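Local coordinates for T9SS C-terminal target domain-containing protein (Bacteroides cellulosilyticus, PDB 5JVK) that probably hydrolyses O-glycosidic bonds, as a family 39 glycoside hydrolase of a gut symbiont, at residues Gly34-Leu38 with Leu77-Glu81; Arg102-Val108 with Ala128-Arg134; Val279-Gly284 with Arg328-Leu334. One frame throughout, in Å; residues are numbered along the deposited sequence.

Overall arrangement
Contact 1 lies in the N-terminal beta sheet, its centre about 42 Å from that of the chain, whereas contacts 2 and 3 both belong to the eight-stranded parallel barrel. Contact 2 is deeply buried, its centre about 7 Å from that of the chain, and joins the first two barrel strands. Contact 3, about 25 Å from contact 2 between centres, joins the loops that lead into the sixth and seventh strands and is partly exposed. The chemistry follows the position: contact 1 has two antiparallel backbone bonds and a small leucine-methionine cluster, contact 2 combines parallel strand pairing with aromatic packing, and contact 3 relies on carboxylate, guanidinium and water-mediated bonds.

Contact 1 (Gly34-Leu38 with Leu77-Glu81)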
ATOM      1  N   GLY A  34       2.289 -31.982 -31.233  1.00 65.13           N
ATOM      2  CA  GLY A  34       2.763 -33.364 -31.265  1.00 65.13           C
ATOM      3  C   GLY A  34       3.167 -33.933 -29.915  1.00 64.66           C
ATOM      4  O   GLY A  34       2.308 -34.184 -29.067  1.00 64.44           O
ATOM      5  N   ASN A  35       4.475 -34.128 -29.725  1.00 65.17           N
ATOM      6  CA  ASN A  35       5.041 -34.773 -28.527  1.00 65.29           C
ATOM      7  C   ASN A  35       5.694 -33.781 -27.537  1.00 64.02           C
ATOM      8  O   ASN A  35       6.432 -34.193 -26.637  1.00 63.16           O
ATOM      9  CB  ASN A  35       6.062 -35.838 -28.968  1.00 65.51           C
ATOM     10  CG  ASN A  35       6.461 -36.789 -27.847  1.00 66.09           C
ATOM     11  OD1 ASN A  35       7.641 -36.921 -27.524  1.00 65.98           O
ATOM     12  ND2 ASN A  35       5.478 -37.446 -27.244  1.00 66.48           N
ATOM     13  N   MET A  36       5.412 -32.485 -27.690  1.00 62.34           N
ATOM     14  CA  MET A  36       5.954 -31.463 -26.791  1.00 60.77           C
ATOM     15  C   MET A  36       5.206 -31.466 -25.455  1.00 58.85           C
ATOM     16  O   MET A  36       4.019 -31.137 -25.406  1.00 57.82           O
ATOM     17  CB  MET A  36       5.867 -30.076 -27.436  1.00 60.92           C
ATOM     18  CG  MET A  36       6.698 -29.926 -28.700  1.00 61.46           C
ATOM     19  SD  MET A  36       6.496 -28.312 -29.483  1.00 62.51           S
ATOM     20  CE  MET A  36       7.390 -28.545 -31.020  1.00 62.29           C
ATOM     21  N   ARG A  37       5.905 -31.854 -24.386  1.00 57.51           N
ATOM     22  CA  ARG A  37       5.362 -31.843 -23.020  1.00 56.69           C
ATOM     23  C   ARG A  37       5.799 -30.579 -22.279  1.00 54.16           C
ATOM     24  O   ARG A  37       6.970 -30.197 -22.350  1.00 54.12           O
ATOM     25  CB  ARG A  37       5.853 -33.058 -22.228  1.00 58.11           C
ATOM     26  CG  ARG A  37       5.287 -34.398 -22.665  1.00 59.97           C
ATOM     27  CD  ARG A  37       5.678 -35.479 -21.664  1.00 61.96           C
ATOM     28  NE  ARG A  37       5.446 -36.837 -22.166  1.00 63.75           N
ATOM     29  CZ  ARG A  37       4.263 -37.457 -22.223  1.00 63.69           C
ATOM     30  NH1 ARG A  37       4.199 -38.700 -22.700  1.00 63.08           N
ATOM     31  NH2 ARG A  37       3.143 -36.857 -21.818  1.00 63.96           N
ATOM     32  N   LEU A  38       4.865 -29.953 -21.559  1.00 50.85           N
ATOM     33  CA  LEU A  38       5.151 -28.783 -20.716  1.00 47.73           C
ATOM     34  C   LEU A  38       5.173 -29.200 -19.245  1.00 46.10           C
ATOM     35  O   LEU A  38       4.124 -29.488 -18.664  1.00 45.07           O
ATOM     36  CB  LEU A  38       4.097 -27.692 -20.946  1.00 46.80           C
ATOM     37  CG  LEU A  38       4.174 -26.406 -20.113  1.00 46.43           C
ATOM     38  CD1 LEU A  38       5.535 -25.731 -20.229  1.00 46.34           C
ATOM     39  CD2 LEU A  38       3.067 -25.451 -20.533  1.00 46.17           C
ATOM     40  N   LEU A  77       9.368 -26.559 -21.661  1.00 52.89           N
ATOM     41  CA  LEU A  77       8.767 -27.224 -22.819  1.00 55.22           C
ATOM     42  C   LEU A  77       9.839 -28.057 -23.522  1.00 58.02           C
ATOM     43  O   LEU A  77      10.924 -27.547 -23.808  1.00 58.92           O
ATOM     44  CB  LEU A  77       8.183 -26.189 -23.783  1.00 54.30           C
ATOM     45  CG  LEU A  77       7.396 -26.705 -24.992  1.00 53.54           C
ATOM     46  CD1 LEU A  77       6.250 -27.615 -24.572  1.00 53.09           C
ATOM     47  CD2 LEU A  77       6.879 -25.530 -25.808  1.00 53.38           C
ATOM     48  N   ALA A  78       9.536 -29.326 -23.798  1.00 61.72           N
ATOM     49  CA  ALA A  78      10.514 -30.250 -24.387  1.00 65.38           C
ATOM     50  C   ALA A  78       9.861 -31.395 -25.162  1.00 69.38           C
ATOM     51  O   ALA A  78       8.780 -31.865 -24.795  1.00 68.83           O
ATOM     52  CB  ALA A  78      11.423 -30.810 -23.302  1.00 65.06           C
ATOM     53  N   ASP A  79      10.537 -31.845 -26.221  1.00 74.10           N
ATOM     54  CA  ASP A  79      10.038 -32.928 -27.072  1.00 77.80           C
ATOM     55  C   ASP A  79      10.253 -34.285 -26.390  1.00 79.84           C
ATOM     56  O   ASP A  79       9.284 -34.956 -26.027  1.00 80.25           O
ATOM     57  CB  ASP A  79      10.703 -32.880 -28.458  1.00 78.84           C
ATOM     58  CG  ASP A  79      10.105 -33.882 -29.432  1.00 80.74           C
ATOM     59  OD1 ASP A  79      10.833 -34.797 -29.874  1.00 82.73           O
ATOM     60  OD2 ASP A  79       8.903 -33.758 -29.749  1.00 81.14           O
ATOM     61  N   ASN A  80      11.517 -34.676 -26.220  1.00 81.50           N
ATOM     62  CA  ASN A  80      11.891 -35.895 -25.492  1.00 83.72           C
ATOM     63  C   ASN A  80      13.029 -35.588 -24.521  1.00 84.80           C
ATOM     64  O   ASN A  80      12.875 -35.748 -23.307  1.00 83.33           O
ATOM     65  CB  ASN A  80      12.299 -37.009 -26.467  1.00 84.54           C
ATOM     66  CG  ASN A  80      11.120 -37.575 -27.238  1.00 85.40           C
ATOM     67  OD1 ASN A  80      11.067 -37.485 -28.465  1.00 86.37           O
ATOM     68  ND2 ASN A  80      10.167 -38.159 -26.520  1.00 84.90           N
ATOM     69  N   GLU A  81      14.169 -35.168 -25.069  1.00 86.36           N
ATOM     70  CA  GLU A  81      15.288 -34.634 -24.287  1.00 86.58           C
ATOM     71  C   GLU A  81      15.825 -33.331 -24.910  1.00 84.92           C
ATOM     72  O   GLU A  81      16.971 -32.945 -24.660  1.00 84.32           O
ATOM     73  CB  GLU A  81      16.401 -35.685 -24.185  1.00 88.47           C
ATOM     74  CG  GLU A  81      15.942 -37.027 -23.624  1.00 89.43           C
ATOM     75  CD  GLU A  81      17.079 -38.015 -23.425  1.00 90.17           C
ATOM     76  OE1 GLU A  81      17.963 -38.107 -24.305  1.00 90.51           O
ATOM     77  OE2 GLU A  81      17.084 -38.712 -22.388  1.00 89.19           O
TER
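Two backbone hydrogen bonds tie these segments together, and both belong to one antiparallel hydrogen-bonded pair: Arg37 N donates to Ala78 O (2.9 Å), and Ala78 N donates to Arg37 O (3.1 Å). The next pair, Leu38 with Leu77, is of the non-hydrogen-bonded kind, with its CA atoms 4.5 Å apart. Weaker CA-H...O contacts reinforce the pairing, from Met36 CA to Ala78 O and from Leu77 CA to Arg37 O, each 3.5 Å long.

Apolar contacts centre on Leu77, whose CD1 lies 3.8 Å from Met36 CB and 4.2 Å from Leu38 CB. Leu38 and Leu77 share the sheet face that meets Asn30 of strand 23-30; Arg37 and Ala78 project from the other.

On the Asn35 side of the Arg37-Ala78 pair the regular bonding stops. Asn35 O and Asp79 O, two acceptors, approach to 3.0 Å without bonding, and Asp79 OD2 reaches Asn35 CB at 3.6 Å.

Strand pairing continues outward on both flanks, Leu38 bonding to Ala55 and Leu77 to Ile84 and Gln85. The contact is thus the end of an antiparallel strand pairing inside a five-stranded mixed sheet, where strand 37-44 begins and strand 69-78 turns into the hairpin with strand 83-94.

Contact 2 (Arg102-Val108 with Ala128-Arg134)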
ATOM      1  N   ARG A 102     -11.438  -7.137   5.539  1.00 32.06           N
ATOM      2  CA  ARG A 102     -10.241  -6.483   5.002  1.00 31.05           C
ATOM      3  C   ARG A 102      -9.871  -5.230   5.803  1.00 29.83           C
ATOM      4  O   ARG A 102     -10.762  -4.507   6.251  1.00 29.14           O
ATOM      5  CB  ARG A 102     -10.442  -6.082   3.550  1.00 31.56           C
ATOM      6  CG  ARG A 102     -10.478  -7.242   2.582  1.00 32.56           C
ATOM      7  CD  ARG A 102     -10.628  -6.719   1.166  1.00 33.36           C
ATOM      8  NE  ARG A 102     -11.933  -6.094   0.974  1.00 33.71           N
ATOM      9  CZ  ARG A 102     -12.269  -5.305  -0.046  1.00 34.66           C
ATOM     10  NH1 ARG A 102     -11.402  -5.004  -1.016  1.00 34.60           N
ATOM     11  NH2 ARG A 102     -13.500  -4.801  -0.090  1.00 35.25           N
ATOM     12  N   PRO A 103      -8.557  -4.963   5.978  1.00 28.54           N
ATOM     13  CA  PRO A 103      -8.130  -3.727   6.641  1.00 27.77           C
ATOM     14  C   PRO A 103      -8.605  -2.454   5.943  1.00 27.08           C
ATOM     15  O   PRO A 103      -8.271  -2.215   4.783  1.00 26.44           O
ATOM     16  CB  PRO A 103      -6.603  -3.822   6.611  1.00 28.02           C
ATOM     17  CG  PRO A 103      -6.332  -5.279   6.611  1.00 28.27           C
ATOM     18  CD  PRO A 103      -7.418  -5.879   5.767  1.00 28.36           C
ATOM     19  N   LEU A 104      -9.378  -1.653   6.672  1.00 26.41           N
ATOM     20  CA  LEU A 104      -9.922  -0.386   6.188  1.00 25.96           C
ATOM     21  C   LEU A 104      -8.877   0.730   6.113  1.00 25.71           C
ATOM     22  O   LEU A 104      -9.141   1.768   5.503  1.00 25.63           O
ATOM     23  CB  LEU A 104     -11.091   0.063   7.073  1.00 25.81           C
ATOM     24  CG  LEU A 104     -12.300  -0.884   7.131  1.00 25.85           C
ATOM     25  CD1 LEU A 104     -13.273  -0.458   8.220  1.00 25.79           C
ATOM     26  CD2 LEU A 104     -13.010  -0.957   5.785  1.00 25.82           C
ATOM     27  N   ASP A 105      -7.714   0.523   6.741  1.00 25.59           N
ATOM     28  CA  ASP A 105      -6.590   1.473   6.692  1.00 25.37           C
ATOM     29  C   ASP A 105      -5.491   1.125   5.672  1.00 25.63           C
ATOM     30  O   ASP A 105      -4.579   1.926   5.468  1.00 26.03           O
ATOM     31  CB  ASP A 105      -5.983   1.688   8.096  1.00 25.11           C
ATOM     32  CG  ASP A 105      -5.451   0.404   8.737  1.00 24.94           C
ATOM     33  OD1 ASP A 105      -5.693  -0.706   8.214  1.00 24.93           O
ATOM     34  OD2 ASP A 105      -4.802   0.510   9.795  1.00 24.68           O
ATOM     35  N   MET A 106      -5.573  -0.046   5.038  1.00 25.60           N
ATOM     36  CA  MET A 106      -4.607  -0.430   4.003  1.00 25.89           C
ATOM     37  C   MET A 106      -5.016   0.145   2.654  1.00 25.22           C
ATOM     38  O   MET A 106      -6.074  -0.195   2.130  1.00 25.32           O
ATOM     39  CB  MET A 106      -4.469  -1.958   3.889  1.00 26.71           C
ATOM     40  CG  MET A 106      -3.564  -2.578   4.944  1.00 27.54           C
ATOM     41  SD  MET A 106      -3.194  -4.328   4.691  1.00 28.82           S
ATOM     42  CE  MET A 106      -2.319  -4.302   3.127  1.00 28.34           C
ATOM     43  N   GLY A 107      -4.169   1.012   2.102  1.00 24.67           N
ATOM     44  CA  GLY A 107      -4.342   1.542   0.751  1.00 24.40           C
ATOM     45  C   GLY A 107      -3.124   1.247  -0.104  1.00 24.26           C
ATOM     46  O   GLY A 107      -2.102   0.788   0.404  1.00 24.31           O
ATOM     47  N   VAL A 108      -3.233   1.521  -1.402  1.00 24.27           N
ATOM     48  CA  VAL A 108      -2.108   1.375  -2.329  1.00 24.35           C
ATOM     49  C   VAL A 108      -2.204   2.390  -3.473  1.00 24.74           C
ATOM     50  O   VAL A 108      -3.287   2.644  -3.994  1.00 24.41           O
ATOM     51  CB  VAL A 108      -2.015  -0.070  -2.880  1.00 24.47           C
ATOM     52  CG1 VAL A 108      -3.220  -0.425  -3.747  1.00 24.42           C
ATOM     53  CG2 VAL A 108      -0.712  -0.279  -3.646  1.00 24.51           C
ATOM     54  N   ALA A 128      -4.535  -8.717  -2.698  1.00 26.08           N
ATOM     55  CA  ALA A 128      -3.501  -8.194  -1.790  1.00 25.64           C
ATOM     56  C   ALA A 128      -4.069  -7.678  -0.460  1.00 25.39           C
ATOM     57  O   ALA A 128      -3.304  -7.417   0.473  1.00 25.31           O
ATOM     58  CB  ALA A 128      -2.702  -7.095  -2.473  1.00 25.52           C
ATOM     59  N   GLY A 129      -5.392  -7.502  -0.386  1.00 24.67           N
ATOM     60  CA  GLY A 129      -6.088  -7.148   0.855  1.00 24.29           C
ATOM     61  C   GLY A 129      -6.422  -5.675   1.021  1.00 23.87           C
ATOM     62  O   GLY A 129      -6.964  -5.286   2.052  1.00 23.87           O
ATOM     63  N   PHE A 130      -6.121  -4.854   0.015  1.00 23.48           N
ATOM     64  CA  PHE A 130      -6.332  -3.409   0.109  1.00 23.36           C
ATOM     65  C   PHE A 130      -7.812  -3.035  -0.009  1.00 23.33           C
ATOM     66  O   PHE A 130      -8.564  -3.671  -0.754  1.00 23.42           O
ATOM     67  CB  PHE A 130      -5.537  -2.679  -0.974  1.00 23.50           C
ATOM     68  CG  PHE A 130      -4.046  -2.863  -0.867  1.00 23.59           C
ATOM     69  CD1 PHE A 130      -3.315  -2.192   0.112  1.00 23.48           C
ATOM     70  CD2 PHE A 130      -3.366  -3.699  -1.752  1.00 23.45           C
ATOM     71  CE1 PHE A 130      -1.940  -2.357   0.212  1.00 23.57           C
ATOM     72  CE2 PHE A 130      -1.992  -3.868  -1.659  1.00 23.54           C
ATOM     73  CZ  PHE A 130      -1.276  -3.195  -0.676  1.00 23.67           C
ATOM     74  N   THR A 131      -8.215  -2.011   0.746  1.00 23.13           N
ATOM     75  CA  THR A 131      -9.561  -1.426   0.671  1.00 23.10           C
ATOM     76  C   THR A 131      -9.580   0.018   0.157  1.00 23.16           C
ATOM     77  O   THR A 131     -10.654   0.617   0.048  1.00 23.28           O
ATOM     78  CB  THR A 131     -10.231  -1.428   2.053  1.00 23.01           C
ATOM     79  OG1 THR A 131      -9.432  -0.670   2.967  1.00 22.86           O
ATOM     80  CG2 THR A 131     -10.397  -2.845   2.562  1.00 23.20           C
ATOM     81  N   ARG A 132      -8.405   0.581  -0.136  1.00 23.22           N
ATOM     82  CA  ARG A 132      -8.294   1.931  -0.686  1.00 23.14           C
ATOM     83  C   ARG A 132      -7.276   1.958  -1.816  1.00 23.39           C
ATOM     84  O   ARG A 132      -6.328   1.170  -1.826  1.00 23.55           O
ATOM     85  CB  ARG A 132      -7.864   2.919   0.397  1.00 23.00           C
ATOM     86  CG  ARG A 132      -8.837   3.062   1.554  1.00 23.10           C
ATOM     87  CD  ARG A 132      -8.286   4.019   2.593  1.00 23.25           C
ATOM     88  NE  ARG A 132      -9.119   4.095   3.794  1.00 23.42           N
ATOM     89  CZ  ARG A 132     -10.250   4.794   3.911  1.00 23.48           C
ATOM     90  NH1 ARG A 132     -10.740   5.501   2.892  1.00 23.78           N
ATOM     91  NH2 ARG A 132     -10.906   4.781   5.068  1.00 23.57           N
ATOM     92  N   ILE A 133      -7.486   2.861  -2.771  1.00 23.50           N
ATOM     93  CA  ILE A 133      -6.491   3.145  -3.806  1.00 23.56           C
ATOM     94  C   ILE A 133      -6.328   4.648  -3.983  1.00 23.88           C
ATOM     95  O   ILE A 133      -7.267   5.408  -3.758  1.00 23.86           O
ATOM     96  CB  ILE A 133      -6.810   2.467  -5.163  1.00 23.39           C
ATOM     97  CG1 ILE A 133      -8.162   2.934  -5.743  1.00 23.50           C
ATOM     98  CG2 ILE A 133      -6.750   0.951  -5.021  1.00 23.35           C
ATOM     99  CD1 ILE A 133      -8.077   4.096  -6.717  1.00 23.37           C
ATOM    100  N   ARG A 134      -5.124   5.060  -4.368  1.00 24.62           N
ATOM    101  CA  ARG A 134      -4.816   6.457  -4.647  1.00 25.28           C
ATOM    102  C   ARG A 134      -4.370   6.583  -6.093  1.00 26.20           C
ATOM    103  O   ARG A 134      -3.554   5.789  -6.562  1.00 26.22           O
ATOM    104  CB  ARG A 134      -3.716   6.963  -3.715  1.00 25.06           C
ATOM    105  CG  ARG A 134      -3.326   8.422  -3.921  1.00 24.96           C
ATOM    106  CD  ARG A 134      -2.359   8.850  -2.837  1.00 24.90           C
ATOM    107  NE  ARG A 134      -1.927  10.246  -2.944  1.00 24.67           N
ATOM    108  CZ  ARG A 134      -0.795  10.681  -3.508  1.00 24.87           C
ATOM    109  NH1 ARG A 134       0.080   9.852  -4.079  1.00 24.75           N
ATOM    110  NH2 ARG A 134      -0.534  11.983  -3.507  1.00 25.19           N
TER
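Strands 106-108 and 132-134 run parallel, their axes 4.5 Å apart at closest approach and crossing at -31°. Val108 faces Ile133 in register: Val108 N donates to Arg132 O and Arg134 N to Val108 O, each at 3.1 Å. Met106 O accepts from Thr131 N (3.1 Å) and, weakly, from Arg132 N (3.3 Å). Gly129, at positive phi, completes a Schellman motif.

Among the side chains, Val108 CB sits squarely over the Phe130 ring, 3.7 Å from its centroid, a CH-pi contact, while Met106 CE approaches Phe130 CE1 at 3.5 Å. Thr131 OG1 donates to Pro103 O (2.7 Å) and Arg132 NE to Leu104 O (2.9 Å), fastening the preceding loop.

Arg134 turns to Asn222, Glu219 and Glu340, the last on the strand that usually carries the clan GH-A nucleophile. The contact joins the two strands of the beta-alpha-beta unit 106-109/118-127/132-138: helix 118-127 packs Ile125 against Val108 and Phe130, Tyr361 of helix 350-366 meets Met106 and Phe130, and strands 168-174 and 373-375 continue the barrel.

Contact 3 (Val279-Gly284 with Arg328-Leu334); sequences VDFQDG and RSDKKEL
Neither segment forms a strand until Gly284, which opens strand 284-287; both are loops entering adjacent barrel strands. Val279 (phi/psi -53/-38), Asp280 (-72/-18) and Phe281 (-87/14) precede an extended Gln282 (-139/160), and Gly284 is nearly fully extended. Opposite, Arg328 to Lys331 form a type I turn, with Lys331 N bonded to Arg328 O (2.9 Å); Lys331 has positive phi (66/10), and Arg328 N donates to Lys332 O (3.2 Å). CA atoms approach to 5.3 Å between Asp280 and Arg328, and to 4.5 Å between Gly284 and Leu334.

Asp280 (chi1 m) directs both carboxylate oxygens at Ser329: OD1 accepts from Ser329 N (2.8 Å) and OD2 from Ser329 OG (2.6 Å). Arg328, with chi1 to chi3 m, t and p, donates from NH2 to Asp280 O (2.8 Å, nearly linear). Its NH1 forms a salt bridge with Asp330 OD2 (2.8 Å), while Asp330 OD1 accepts from Lys332 N (3.2 Å) in an Asx turn. Asp283 spends its carboxylate on Tyr241, Lys245 and the amide of Leu253.

One water donates to Asp283 O and Glu333 O, 2.8 Å each, bridging the loops. Beneath, Leu334 (m, t) fills the gap, CD1 3.8 Å from Val279 CG2 and CD2 3.3 Å from Gln282 O.

This is loop packing at the N-terminal mouth of a (beta/alpha)8 barrel, the end opposite the active site in this family. Its chemistry is mainly polar, with a small apolar patch of Val279 and Leu334: Asp280 takes Ser329 N and OG, Arg328 takes Asp280 O, Asp330 takes Lys332 N, and two carbonyls share the water.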
ATOM      1  N   VAL A 279      -6.359  26.290  10.409  1.00 35.27           N
ATOM      2  CA  VAL A 279      -6.891  24.969  10.793  1.00 35.60           C
ATOM      3  C   VAL A 279      -8.260  24.608  10.184  1.00 36.53           C
ATOM      4  O   VAL A 279      -8.483  23.448   9.819  1.00 36.38           O
ATOM      5  CB  VAL A 279      -6.939  24.803  12.341  1.00 35.12           C
ATOM      6  CG1 VAL A 279      -7.977  25.720  12.983  1.00 34.83           C
ATOM      7  CG2 VAL A 279      -7.190  23.350  12.731  1.00 35.03           C
ATOM      8  N   ASP A 280      -9.154  25.594  10.067  1.00 37.24           N
ATOM      9  CA  ASP A 280     -10.531  25.363   9.586  1.00 37.67           C
ATOM     10  C   ASP A 280     -10.657  25.064   8.094  1.00 37.57           C
ATOM     11  O   ASP A 280     -11.682  24.528   7.666  1.00 37.38           O
ATOM     12  CB  ASP A 280     -11.436  26.561   9.908  1.00 37.83           C
ATOM     13  CG  ASP A 280     -11.703  26.713  11.386  1.00 38.38           C
ATOM     14  OD1 ASP A 280     -12.051  25.710  12.046  1.00 38.91           O
ATOM     15  OD2 ASP A 280     -11.578  27.845  11.893  1.00 38.85           O
ATOM     16  N   PHE A 281      -9.635  25.398   7.308  1.00 37.59           N
ATOM     17  CA  PHE A 281      -9.704  25.259   5.847  1.00 37.72           C
ATOM     18  C   PHE A 281      -9.302  23.873   5.315  1.00 36.69           C
ATOM     19  O   PHE A 281      -9.072  23.711   4.111  1.00 36.48           O
ATOM     20  CB  PHE A 281      -8.899  26.388   5.187  1.00 38.17           C
ATOM     21  CG  PHE A 281      -9.398  27.758   5.557  1.00 39.10           C
ATOM     22  CD1 PHE A 281     -10.496  28.314   4.898  1.00 39.84           C
ATOM     23  CD2 PHE A 281      -8.810  28.475   6.593  1.00 39.43           C
ATOM     24  CE1 PHE A 281     -10.977  29.569   5.250  1.00 39.91           C
ATOM     25  CE2 PHE A 281      -9.288  29.731   6.951  1.00 39.78           C
ATOM     26  CZ  PHE A 281     -10.371  30.279   6.277  1.00 39.82           C
ATOM     27  N   GLN A 282      -9.212  22.883   6.212  1.00 35.67           N
ATOM     28  CA  GLN A 282      -9.090  21.471   5.835  1.00 34.79           C
ATOM     29  C   GLN A 282      -9.941  20.579   6.735  1.00 33.85           C
ATOM     30  O   GLN A 282     -10.327  20.968   7.842  1.00 33.28           O
ATOM     31  CB  GLN A 282      -7.644  20.975   5.947  1.00 35.09           C
ATOM     32  CG  GLN A 282      -6.565  21.960   5.539  1.00 35.26           C
ATOM     33  CD  GLN A 282      -5.771  22.514   6.702  1.00 35.14           C
ATOM     34  OE1 GLN A 282      -6.325  22.908   7.730  1.00 35.09           O
ATOM     35  NE2 GLN A 282      -4.457  22.552   6.541  1.00 35.97           N
ATOM     36  N   ASP A 283     -10.219  19.380   6.231  1.00 32.77           N
ATOM     37  CA  ASP A 283     -10.720  18.269   7.041  1.00 32.31           C
ATOM     38  C   ASP A 283      -9.564  17.372   7.506  1.00 30.97           C
ATOM     39  O   ASP A 283      -9.671  16.689   8.526  1.00 30.38           O
ATOM     40  CB  ASP A 283     -11.737  17.455   6.242  1.00 32.60           C
ATOM     41  CG  ASP A 283     -12.878  18.305   5.708  1.00 32.73           C
ATOM     42  OD1 ASP A 283     -13.394  19.157   6.457  1.00 32.98           O
ATOM     43  OD2 ASP A 283     -13.254  18.123   4.532  1.00 32.91           O
ATOM     44  N   GLY A 284      -8.469  17.366   6.749  1.00 29.83           N
ATOM     45  CA  GLY A 284      -7.257  16.656   7.140  1.00 28.99           C
ATOM     46  C   GLY A 284      -6.074  17.064   6.284  1.00 28.31           C
ATOM     47  O   GLY A 284      -6.221  17.873   5.364  1.00 28.47           O
ATOM     48  N   ARG A 328     -10.033  22.064  15.192  1.00 37.57           N
ATOM     49  CA  ARG A 328     -10.716  23.081  14.386  1.00 38.46           C
ATOM     50  C   ARG A 328     -11.662  23.905  15.268  1.00 38.96           C
ATOM     51  O   ARG A 328     -11.882  23.564  16.438  1.00 38.83           O
ATOM     52  CB  ARG A 328     -11.516  22.424  13.258  1.00 38.52           C
ATOM     53  CG  ARG A 328     -10.688  21.634  12.257  1.00 39.02           C
ATOM     54  CD  ARG A 328     -11.585  20.933  11.254  1.00 39.45           C
ATOM     55  NE  ARG A 328     -12.084  21.869  10.244  1.00 40.26           N
ATOM     56  CZ  ARG A 328     -13.336  21.938   9.782  1.00 41.13           C
ATOM     57  NH1 ARG A 328     -14.303  21.130  10.227  1.00 42.43           N
ATOM     58  NH2 ARG A 328     -13.633  22.846   8.855  1.00 41.06           N
ATOM     59  N   SER A 329     -12.232  24.972  14.700  1.00 38.97           N
ATOM     60  CA  SER A 329     -13.214  25.818  15.403  1.00 38.99           C
ATOM     61  C   SER A 329     -14.446  25.028  15.841  1.00 39.04           C
ATOM     62  O   SER A 329     -14.909  25.172  16.975  1.00 38.83           O
ATOM     63  CB  SER A 329     -13.642  26.995  14.525  1.00 39.20           C
ATOM     64  OG  SER A 329     -12.548  27.851  14.268  1.00 39.24           O
ATOM     65  N   ASP A 330     -14.944  24.167  14.951  1.00 39.38           N
ATOM     66  CA  ASP A 330     -16.034  23.228  15.280  1.00 39.75           C
ATOM     67  C   ASP A 330     -15.596  22.005  16.124  1.00 39.53           C
ATOM     68  O   ASP A 330     -16.370  21.059  16.285  1.00 38.56           O
ATOM     69  CB  ASP A 330     -16.784  22.786  14.001  1.00 40.01           C
ATOM     70  CG  ASP A 330     -15.928  21.951  13.040  1.00 40.28           C
ATOM     71  OD1 ASP A 330     -14.756  21.640  13.342  1.00 40.46           O
ATOM     72  OD2 ASP A 330     -16.444  21.608  11.956  1.00 40.02           O
ATOM     73  N   LYS A 331     -14.357  22.030  16.631  1.00 40.39           N
ATOM     74  CA  LYS A 331     -13.768  20.998  17.495  1.00 41.11           C
ATOM     75  C   LYS A 331     -13.539  19.622  16.840  1.00 40.45           C
ATOM     76  O   LYS A 331     -13.185  18.662  17.531  1.00 40.65           O
ATOM     77  CB  LYS A 331     -14.560  20.861  18.806  1.00 42.49           C
ATOM     78  CG  LYS A 331     -14.624  22.128  19.655  1.00 43.92           C
ATOM     79  CD  LYS A 331     -13.273  22.448  20.288  1.00 45.73           C
ATOM     80  CE  LYS A 331     -13.375  23.477  21.404  1.00 46.75           C
ATOM     81  NZ  LYS A 331     -13.534  24.861  20.879  1.00 47.28           N
ATOM     82  N   LYS A 332     -13.697  19.529  15.516  1.00 39.78           N
ATOM     83  CA  LYS A 332     -13.385  18.302  14.794  1.00 39.29           C
ATOM     84  C   LYS A 332     -11.871  18.201  14.673  1.00 38.21           C
ATOM     85  O   LYS A 332     -11.178  19.206  14.490  1.00 37.21           O
ATOM     86  CB  LYS A 332     -14.028  18.276  13.401  1.00 40.37           C
ATOM     87  CG  LYS A 332     -15.552  18.347  13.389  1.00 41.57           C
ATOM     88  CD  LYS A 332     -16.209  17.073  13.912  1.00 41.90           C
ATOM     89  CE  LYS A 332     -17.693  17.287  14.179  1.00 42.42           C
ATOM     90  NZ  LYS A 332     -18.307  16.155  14.927  1.00 42.44           N
ATOM     91  N   GLU A 333     -11.368  16.979  14.790  1.00 37.12           N
ATOM     92  CA  GLU A 333      -9.943  16.709  14.720  1.00 35.87           C
ATOM     93  C   GLU A 333      -9.529  16.583  13.257  1.00 33.94           C
ATOM     94  O   GLU A 333     -10.243  15.963  12.471  1.00 33.17           O
ATOM     95  CB  GLU A 333      -9.655  15.414  15.471  1.00 36.72           C
ATOM     96  CG  GLU A 333      -8.188  15.134  15.700  1.00 37.60           C
ATOM     97  CD  GLU A 333      -7.974  14.066  16.750  1.00 38.43           C
ATOM     98  OE1 GLU A 333      -7.542  12.953  16.391  1.00 39.24           O
ATOM     99  OE2 GLU A 333      -8.255  14.342  17.934  1.00 38.73           O
ATOM    100  N   LEU A 334      -8.396  17.178  12.889  1.00 32.11           N
ATOM    101  CA  LEU A 334      -7.854  17.002  11.539  1.00 31.29           C
ATOM    102  C   LEU A 334      -7.322  15.574  11.382  1.00 30.46           C
ATOM    103  O   LEU A 334      -6.510  15.117  12.191  1.00 30.69           O
ATOM    104  CB  LEU A 334      -6.732  17.999  11.242  1.00 31.17           C
ATOM    105  CG  LEU A 334      -7.077  19.484  11.111  1.00 31.27           C
ATOM    106  CD1 LEU A 334      -5.797  20.277  10.883  1.00 31.35           C
ATOM    107  CD2 LEU A 334      -8.067  19.732   9.982  1.00 31.41           C
TER
HETATM  108  O   HOH W   1     -11.714  17.249  10.399  1.00 23.11           O